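Side-chain contacts in putative outer membrane protein (LpxR) (PDB 3FID), which probably removes acyl chains from lipid A as a deacylase of the outer membrane: residues Glu88-Ser91 with Leu97-Arg100; Gly40-His43 with Ser49-Ser52; Pro70-Gly75 with Trp133-Glu138. One frame throughout, in Å; residues are numbered along the deposited sequence.

Interaction 1. Residues Glu88-Ser91 with Leu97-Arg100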
loop_
_atom_site.group_PDB
_atom_site.type_symbol
_atom_site.label_atom_id
_atom_site.label_comp_id
_atom_site.label_asym_id
_atom_site.label_seq_id
_atom_site.Cartn_x
_atom_site.Cartn_y
_atom_site.Cartn_z
ATOM N N GLU A 88 -0.975 3.275 15.060
ATOM C CA GLU A 88 -1.760 4.347 14.463
ATOM C C GLU A 88 -3.075 4.592 15.201
ATOM O O GLU A 88 -3.754 3.645 15.569
ATOM C CB GLU A 88 -2.091 3.952 13.037
ATOM C CG GLU A 88 -2.709 5.029 12.188
ATOM C CD GLU A 88 -3.300 4.428 10.943
ATOM O OE1 GLU A 88 -4.460 3.975 11.002
ATOM O OE2 GLU A 88 -2.579 4.376 9.918
ATOM N N TRP A 89 -3.428 5.866 15.359
ATOM C CA TRP A 89 -4.727 6.296 15.874
ATOM C C TRP A 89 -5.648 6.583 14.675
ATOM O O TRP A 89 -5.249 7.278 13.757
ATOM C CB TRP A 89 -4.506 7.559 16.723
ATOM C CG TRP A 89 -5.734 8.114 17.339
ATOM C CD1 TRP A 89 -6.411 9.249 16.965
ATOM C CD2 TRP A 89 -6.427 7.583 18.468
ATOM N NE1 TRP A 89 -7.503 9.445 17.794
ATOM C CE2 TRP A 89 -7.535 8.434 18.721
ATOM C CE3 TRP A 89 -6.229 6.460 19.284
ATOM C CZ2 TRP A 89 -8.434 8.204 19.763
ATOM C CZ3 TRP A 89 -7.143 6.215 20.321
ATOM C CH2 TRP A 89 -8.225 7.095 20.558
ATOM N N ASN A 90 -6.848 6.021 14.660
ATOM C CA ASN A 90 -7.829 6.220 13.564
ATOM C C ASN A 90 -9.151 6.652 14.185
ATOM O O ASN A 90 -9.722 5.896 14.954
ATOM C CB ASN A 90 -8.026 4.898 12.804
ATOM C CG ASN A 90 -8.976 5.020 11.600
ATOM O OD1 ASN A 90 -9.237 6.102 11.090
ATOM N ND2 ASN A 90 -9.462 3.900 11.140
ATOM N N SER A 91 -9.638 7.860 13.889
ATOM C CA SER A 91 -10.761 8.381 14.661
ATOM C C SER A 91 -11.750 9.227 13.855
ATOM O O SER A 91 -11.355 10.032 13.029
ATOM C CB SER A 91 -10.228 9.213 15.822
ATOM O OG SER A 91 -11.304 9.756 16.550
ATOM N N LEU A 97 -15.872 14.359 9.783
ATOM C CA LEU A 97 -14.403 14.339 9.742
ATOM C C LEU A 97 -13.838 13.019 10.265
ATOM O O LEU A 97 -14.209 12.577 11.350
ATOM C CB LEU A 97 -13.813 15.480 10.575
ATOM C CG LEU A 97 -12.361 15.806 10.198
ATOM C CD1 LEU A 97 -12.329 16.983 9.221
ATOM C CD2 LEU A 97 -11.474 16.066 11.393
ATOM N N ARG A 98 -12.948 12.397 9.487
ATOM C CA ARG A 98 -12.095 11.321 9.982
ATOM C C ARG A 98 -10.629 11.775 9.969
ATOM O O ARG A 98 -10.193 12.443 9.035
ATOM C CB ARG A 98 -12.274 10.039 9.155
ATOM C CG ARG A 98 -11.265 8.922 9.504
ATOM C CD ARG A 98 -11.378 7.726 8.565
ATOM N NE ARG A 98 -12.628 6.974 8.719
ATOM C CZ ARG A 98 -12.891 6.112 9.698
ATOM N NH1 ARG A 98 -14.057 5.474 9.710
ATOM N NH2 ARG A 98 -12.021 5.915 10.692
ATOM N N TYR A 99 -9.872 11.446 11.020
ATOM C CA TYR A 99 -8.417 11.651 10.968
ATOM C C TYR A 99 -7.625 10.431 11.469
ATOM O O TYR A 99 -8.138 9.585 12.218
ATOM C CB TYR A 99 -7.994 12.935 11.687
ATOM C CG TYR A 99 -8.105 12.844 13.185
ATOM C CD1 TYR A 99 -6.991 12.518 13.959
ATOM C CD2 TYR A 99 -9.330 13.067 13.827
ATOM C CE1 TYR A 99 -7.089 12.411 15.355
ATOM C CE2 TYR A 99 -9.449 12.948 15.213
ATOM C CZ TYR A 99 -8.322 12.626 15.966
ATOM O OH TYR A 99 -8.412 12.527 17.331
ATOM N N ARG A 100 -6.365 10.372 11.043
ATOM C CA ARG A 100 -5.457 9.295 11.411
ATOM C C ARG A 100 -4.096 9.868 11.689
ATOM O O ARG A 100 -3.674 10.815 11.035
ATOM C CB ARG A 100 -5.336 8.278 10.283
ATOM C CG ARG A 100 -6.535 7.421 10.135
ATOM C CD ARG A 100 -6.125 6.083 9.610
ATOM N NE ARG A 100 -6.328 6.036 8.199
ATOM C CZ ARG A 100 -5.523 5.392 7.362
ATOM N NH1 ARG A 100 -4.434 4.735 7.786
ATOM N NH2 ARG A 100 -5.809 5.437 6.093
#
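Strand 88-91 runs antiparallel to strand 97-100, their short axes at 177°, with Ser-91 and Tyr-99 as the hydrogen-bonded pair and Asn-90 and Arg-100 as the non-hydrogen-bonded one. On the Asn-90 face the side chains are polar: Glu-88 OE2 accepts Arg-100 NH1 at 2.8 Å in a salt bridge, on its syn side but 35° out of the carboxylate plane, while NH1 reaches OE1 only weakly. Arg-100 is bent at chi3, and its NH2 goes on to the carbonyls of Asn-197 and Leu-202. Beside this pair, Arg-98 NH2 donates to Asn-90 OD1 at 2.8 Å, from above the carbonyl plane and not on a lone pair; Arg-98 NH2 also bonds His-209 ND1 and its NE bonds Ser-195 OG, while Asn-90 ND2 bonds Asp-196 OD1. On the Tyr-99 face the CB of Ser-91 lies over the phenol ring, 4.2 Å from its centroid, a CH-pi contact, while Ser-91 OG turns to Ser-49 OG. Trp-89 NE1 donates to Tyr-99 OH over 3.2 Å, and the two rings meet obliquely, planes 44° apart. With detergent on neighbouring Leu-97, aromatic side chains on this face and two buried arginines and a glutamate on the other, the pair is consistent with a beta hairpin of an outer membrane barrel, its aromatic face turned to the membrane and its polar face inward.

Interaction 2. Residues Gly40-His43 with Ser49-Ser52. With ZN (zinc ion), chain D.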
loop_
_atom_site.group_PDB
_atom_site.type_symbol
_atom_site.label_atom_id
_atom_site.label_comp_id
_atom_site.label_asym_id
_atom_site.label_seq_id
_atom_site.Cartn_x
_atom_site.Cartn_y
_atom_site.Cartn_z
ATOM N N GLY A 40 -1.916 -7.077 10.796
ATOM C CA GLY A 40 -2.289 -5.925 11.610
ATOM C C GLY A 40 -3.429 -6.235 12.573
ATOM O O GLY A 40 -4.195 -7.165 12.369
ATOM N N TYR A 41 -3.502 -5.445 13.640
ATOM C CA TYR A 41 -4.582 -5.560 14.617
ATOM C C TYR A 41 -5.083 -4.170 14.946
ATOM O O TYR A 41 -4.275 -3.281 15.203
ATOM C CB TYR A 41 -4.087 -6.233 15.904
ATOM C CG TYR A 41 -5.157 -6.271 16.987
ATOM C CD1 TYR A 41 -5.047 -5.487 18.151
ATOM C CD2 TYR A 41 -6.286 -7.066 16.822
ATOM C CE1 TYR A 41 -6.043 -5.529 19.122
ATOM C CE2 TYR A 41 -7.283 -7.095 17.761
ATOM C CZ TYR A 41 -7.151 -6.342 18.914
ATOM O OH TYR A 41 -8.154 -6.446 19.835
ATOM N N SER A 42 -6.413 -4.005 14.929
ATOM C CA SER A 42 -7.071 -2.760 15.265
ATOM C C SER A 42 -7.973 -2.983 16.465
ATOM O O SER A 42 -8.757 -3.902 16.479
ATOM C CB SER A 42 -7.940 -2.299 14.100
ATOM O OG SER A 42 -7.213 -1.409 13.273
ATOM N N HIS A 43 -7.844 -2.141 17.476
ATOM C CA HIS A 43 -8.717 -2.254 18.641
ATOM C C HIS A 43 -9.577 -0.996 18.761
ATOM O O HIS A 43 -9.057 0.087 18.696
ATOM C CB HIS A 43 -7.874 -2.454 19.902
ATOM C CG HIS A 43 -8.684 -2.570 21.155
ATOM N ND1 HIS A 43 -9.562 -3.603 21.378
ATOM C CD2 HIS A 43 -8.770 -1.762 22.239
ATOM C CE1 HIS A 43 -10.148 -3.438 22.551
ATOM N NE2 HIS A 43 -9.674 -2.333 23.097
ATOM N N SER A 49 -13.220 5.443 17.629
ATOM C CA SER A 49 -11.761 5.509 17.638
ATOM C C SER A 49 -11.067 4.156 17.749
ATOM O O SER A 49 -11.410 3.339 18.618
ATOM C CB SER A 49 -11.297 6.377 18.796
ATOM O OG SER A 49 -11.628 7.742 18.606
ATOM N N GLN A 50 -10.045 3.960 16.909
ATOM C CA GLN A 50 -9.222 2.754 16.944
ATOM C C GLN A 50 -7.761 3.063 17.166
ATOM O O GLN A 50 -7.259 4.137 16.783
ATOM C CB GLN A 50 -9.281 1.993 15.626
ATOM C CG GLN A 50 -10.597 1.444 15.234
ATOM C CD GLN A 50 -10.486 0.579 13.984
ATOM O OE1 GLN A 50 -9.850 0.962 12.979
ATOM N NE2 GLN A 50 -11.096 -0.587 14.042
ATOM N N LEU A 51 -7.090 2.100 17.792
ATOM C CA LEU A 51 -5.649 2.038 17.841
ATOM C C LEU A 51 -5.218 0.770 17.114
ATOM O O LEU A 51 -5.676 -0.318 17.465
ATOM C CB LEU A 51 -5.171 1.971 19.293
ATOM C CG LEU A 51 -3.666 2.022 19.538
ATOM C CD1 LEU A 51 -2.953 3.318 19.049
ATOM C CD2 LEU A 51 -3.408 1.766 21.017
ATOM N N SER A 52 -4.295 0.914 16.151
ATOM C CA SER A 52 -3.830 -0.213 15.342
ATOM C C SER A 52 -2.342 -0.488 15.493
ATOM O O SER A 52 -1.559 0.437 15.657
ATOM C CB SER A 52 -4.101 0.061 13.866
ATOM O OG SER A 52 -5.480 0.227 13.669
HETATM ZN ZN ZN D . -10.094 -5.295 20.265
#
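The flat groups of Tyr-41 and His-43 stand on the strand that pairs with Ser-49-Ser-52, and both serve one zinc ion. One face of the Tyr-41 phenol ring carries the backbone N of His-43, offset toward the rim; the zinc sits at the ring's hydroxyl end, 2.3 Å from Tyr-41 OH. At the imidazole, His-43 ND1 is 2.1 Å from the metal, which lies a little nearer His-43 CE1 than CG. Both ligands have CG anti to the backbone N (chi1 175° for Tyr-41 and 180° for His-43), which lets side chains two residues apart converge on one ion; Ser-1 OG supplies a further ligand.

The strand that holds them is tied across by His-43 N to Leu-51 O at 2.8 Å, nearly straight, and by Leu-51 N to His-43 O at 3.0 Å. On the other face Ser-42 and Ser-52 form the non-hydrogen-bonded pair. Ser-42 OG and Ser-52 OG are modelled 2.4 Å apart, a separation too short to be taken as exact. Gln-50 NE2 passes 3.6 Å from Ser-42 CB; its amide is held elsewhere, OE1 by Arg-204 and NE2 by the carbonyl of Ile-208.

The two faces of this hairpin thus differ in chemistry. On the buried face Gln-50 has its polar partners beyond the hairpin, while Ser-42 packs on Leu-207 and Ser-52 on Arg-204. The Tyr-41 and His-43 face offers an oxygen and a nitrogen to zinc near the N terminus, where a second zinc ion lies close to His-43. Coordination of the first zinc by Tyr-41 OH would probably favour the phenolate.

Interaction 3. Residues Pro70-Gly75 with Trp133-Glu138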
loop_
_atom_site.group_PDB
_atom_site.type_symbol
_atom_site.label_atom_id
_atom_site.label_comp_id
_atom_site.label_asym_id
_atom_site.label_seq_id
_atom_site.Cartn_x
_atom_site.Cartn_y
_atom_site.Cartn_z
ATOM N N PRO A 70 23.054 -8.996 -13.414
ATOM C CA PRO A 70 23.837 -9.279 -12.211
ATOM C C PRO A 70 23.818 -8.147 -11.200
ATOM O O PRO A 70 23.978 -8.405 -10.005
ATOM C CB PRO A 70 25.282 -9.462 -12.735
ATOM C CG PRO A 70 25.204 -9.509 -14.187
ATOM C CD PRO A 70 23.901 -8.897 -14.624
ATOM N N GLU A 71 23.668 -6.906 -11.675
ATOM C CA GLU A 71 23.651 -5.730 -10.785
ATOM C C GLU A 71 22.507 -4.788 -11.146
ATOM O O GLU A 71 21.807 -4.998 -12.145
ATOM C CB GLU A 71 24.984 -4.978 -10.857
ATOM C CG GLU A 71 26.158 -5.828 -10.438
ATOM C CD GLU A 71 27.479 -5.197 -10.763
ATOM O OE1 GLU A 71 28.323 -5.109 -9.835
ATOM O OE2 GLU A 71 27.665 -4.785 -11.938
ATOM N N ALA A 72 22.322 -3.757 -10.327
ATOM C CA ALA A 72 21.334 -2.724 -10.624
ATOM C C ALA A 72 21.650 -2.111 -11.983
ATOM O O ALA A 72 22.803 -2.139 -12.427
ATOM C CB ALA A 72 21.318 -1.662 -9.541
ATOM N N VAL A 73 20.619 -1.585 -12.637
ATOM C CA VAL A 73 20.730 -0.976 -13.968
ATOM C C VAL A 73 20.432 0.524 -13.808
ATOM O O VAL A 73 19.373 0.915 -13.294
ATOM C CB VAL A 73 19.717 -1.630 -14.971
ATOM C CG1 VAL A 73 19.645 -0.867 -16.276
ATOM C CG2 VAL A 73 20.096 -3.079 -15.260
ATOM N N LYS A 74 21.354 1.373 -14.244
ATOM C CA LYS A 74 21.087 2.813 -14.241
ATOM C C LYS A 74 19.835 3.058 -15.066
ATOM O O LYS A 74 19.693 2.497 -16.147
ATOM C CB LYS A 74 22.252 3.588 -14.851
ATOM C CG LYS A 74 22.191 5.092 -14.592
ATOM C CD LYS A 74 22.580 5.398 -13.146
ATOM C CE LYS A 74 22.590 6.929 -12.844
ATOM N NZ LYS A 74 23.400 7.303 -11.605
ATOM N N GLY A 75 18.912 3.876 -14.561
ATOM C CA GLY A 75 17.632 4.053 -15.276
ATOM C C GLY A 75 16.463 3.207 -14.788
ATOM O O GLY A 75 15.322 3.414 -15.216
ATOM N N TRP A 133 20.028 -8.836 -6.299
ATOM C CA TRP A 133 19.863 -8.622 -4.866
ATOM C C TRP A 133 21.209 -8.306 -4.187
ATOM O O TRP A 133 21.234 -7.654 -3.173
ATOM C CB TRP A 133 19.167 -9.826 -4.207
ATOM C CG TRP A 133 17.673 -9.745 -4.259
ATOM C CD1 TRP A 133 16.815 -10.554 -4.974
ATOM C CD2 TRP A 133 16.847 -8.817 -3.539
ATOM N NE1 TRP A 133 15.506 -10.171 -4.747
ATOM C CE2 TRP A 133 15.494 -9.112 -3.872
ATOM C CE3 TRP A 133 17.117 -7.780 -2.637
ATOM C CZ2 TRP A 133 14.401 -8.388 -3.338
ATOM C CZ3 TRP A 133 16.036 -7.049 -2.110
ATOM C CH2 TRP A 133 14.684 -7.355 -2.484
ATOM N N GLN A 134 22.332 -8.752 -4.772
ATOM C CA GLN A 134 23.674 -8.434 -4.251
ATOM C C GLN A 134 23.950 -6.939 -4.351
ATOM O O GLN A 134 24.761 -6.405 -3.603
ATOM C CB GLN A 134 24.790 -9.250 -4.989
ATOM C CG GLN A 134 24.938 -8.965 -6.477
ATOM C CD GLN A 134 25.929 -9.903 -7.215
ATOM O OE1 GLN A 134 26.951 -10.332 -6.650
ATOM N NE2 GLN A 134 25.633 -10.200 -8.484
ATOM N N ASP A 135 23.293 -6.282 -5.308
ATOM C CA ASP A 135 23.463 -4.843 -5.522
ATOM C C ASP A 135 22.225 -4.045 -5.054
ATOM O O ASP A 135 21.916 -2.974 -5.585
ATOM C CB ASP A 135 23.808 -4.590 -7.013
ATOM C CG ASP A 135 24.411 -3.222 -7.256
ATOM O OD1 ASP A 135 25.039 -2.661 -6.329
ATOM O OD2 ASP A 135 24.274 -2.726 -8.397
ATOM N N GLN A 136 21.501 -4.583 -4.058
ATOM C CA GLN A 136 20.316 -3.897 -3.502
ATOM C C GLN A 136 20.646 -2.562 -2.830
ATOM O O GLN A 136 21.813 -2.273 -2.560
ATOM C CB GLN A 136 19.550 -4.835 -2.545
ATOM C CG GLN A 136 20.237 -5.172 -1.195
ATOM C CD GLN A 136 19.357 -6.084 -0.353
ATOM O OE1 GLN A 136 18.248 -5.714 -0.010
ATOM N NE2 GLN A 136 19.845 -7.289 -0.042
ATOM N N ILE A 137 19.619 -1.743 -2.570
ATOM C CA ILE A 137 19.779 -0.516 -1.787
ATOM C C ILE A 137 20.329 -0.814 -0.389
ATOM O O ILE A 137 19.857 -1.715 0.288
ATOM C CB ILE A 137 18.447 0.316 -1.700
ATOM C CG1 ILE A 137 17.926 0.660 -3.121
ATOM C CG2 ILE A 137 18.629 1.580 -0.858
ATOM C CD1 ILE A 137 18.864 1.555 -3.991
ATOM N N GLU A 138 21.330 -0.044 0.028
ATOM C CA GLU A 138 21.990 -0.228 1.330
ATOM C C GLU A 138 21.145 0.257 2.514
ATOM O O GLU A 138 20.241 1.096 2.338
ATOM C CB GLU A 138 23.310 0.528 1.334
ATOM C CG GLU A 138 23.161 2.032 1.487
ATOM C CD GLU A 138 24.506 2.772 1.363
ATOM O OE1 GLU A 138 24.492 4.012 1.277
ATOM O OE2 GLU A 138 25.554 2.111 1.324
#
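Asp-135 OD2 is gripped by two groups: the backbone N of Ala-72, 2.9 Å away across the contact, and the hydroxyl of Thr-241. The contact joins two connecting loops of the outer membrane beta barrel, one between strands 49-60 and 80-94, the other between helix 114-125 and strand 140-157. Neither segment forms a strand here; Trp-133 and Gln-134 lie in a 3-10 segment.

The geometry at the carboxylate is specific. Ala-72 N uses the anti lone pair of OD2, the one turned away from the other oxygen, with an N-H...O angle of 150°. OD1 separately accepts Gln-240 N, so both oxygens are hydrogen-bonded and the buried carboxylate is held at three points. CG of Asp-135 lies anti to the backbone N (chi1 -162°), which sends the carboxylate toward the 70-75 loop. There OD2 also touches the methyl of Ala-72, at 3.3 Å from CB, and the CB of Glu-71 at 3.4 Å. The like charges of the two acidic side chains are not in contact, OE1 of Glu-71 lying 4.9 Å from OD2 of Asp-135, and the hydrogen bonds donated to Asp-135 would probably offset some of the repulsion between them.

A second bond comes from the preceding residue. Gln-134 is folded at its first torsion, CG lying between the backbone N and the carbonyl carbon, and then runs extended, which carries its amide past the turn to Pro-70. The two loops are thus pinned by one backbone donor and one backbone acceptor: Gln-134 NE2 reaches Pro-70 O at 2.9 Å, tilted 26° from the carbonyl plane.

From the N terminus, interaction 2 comes first: it closes the short turn between strands 33-44 and 49-60. The chain then runs through the loop holding 70-75, where interaction 3 opens, and along strand 80-94 to interaction 1, which closes the next hairpin with strand 97-108. Interaction 3 shuts only at 133-138, so the whole of interaction 1 falls within its span, and no contacts cross. Interactions 1 and 2 adjoin in the barrel wall: Asn-90 O lies 2.8 Å from Gln-50 N, a probable hydrogen bond. Interaction 3 lies on the opposite side of the molecule's centre, its own centre about 38 Å from that of interaction 1, and ties loops together rather than neighbouring strands.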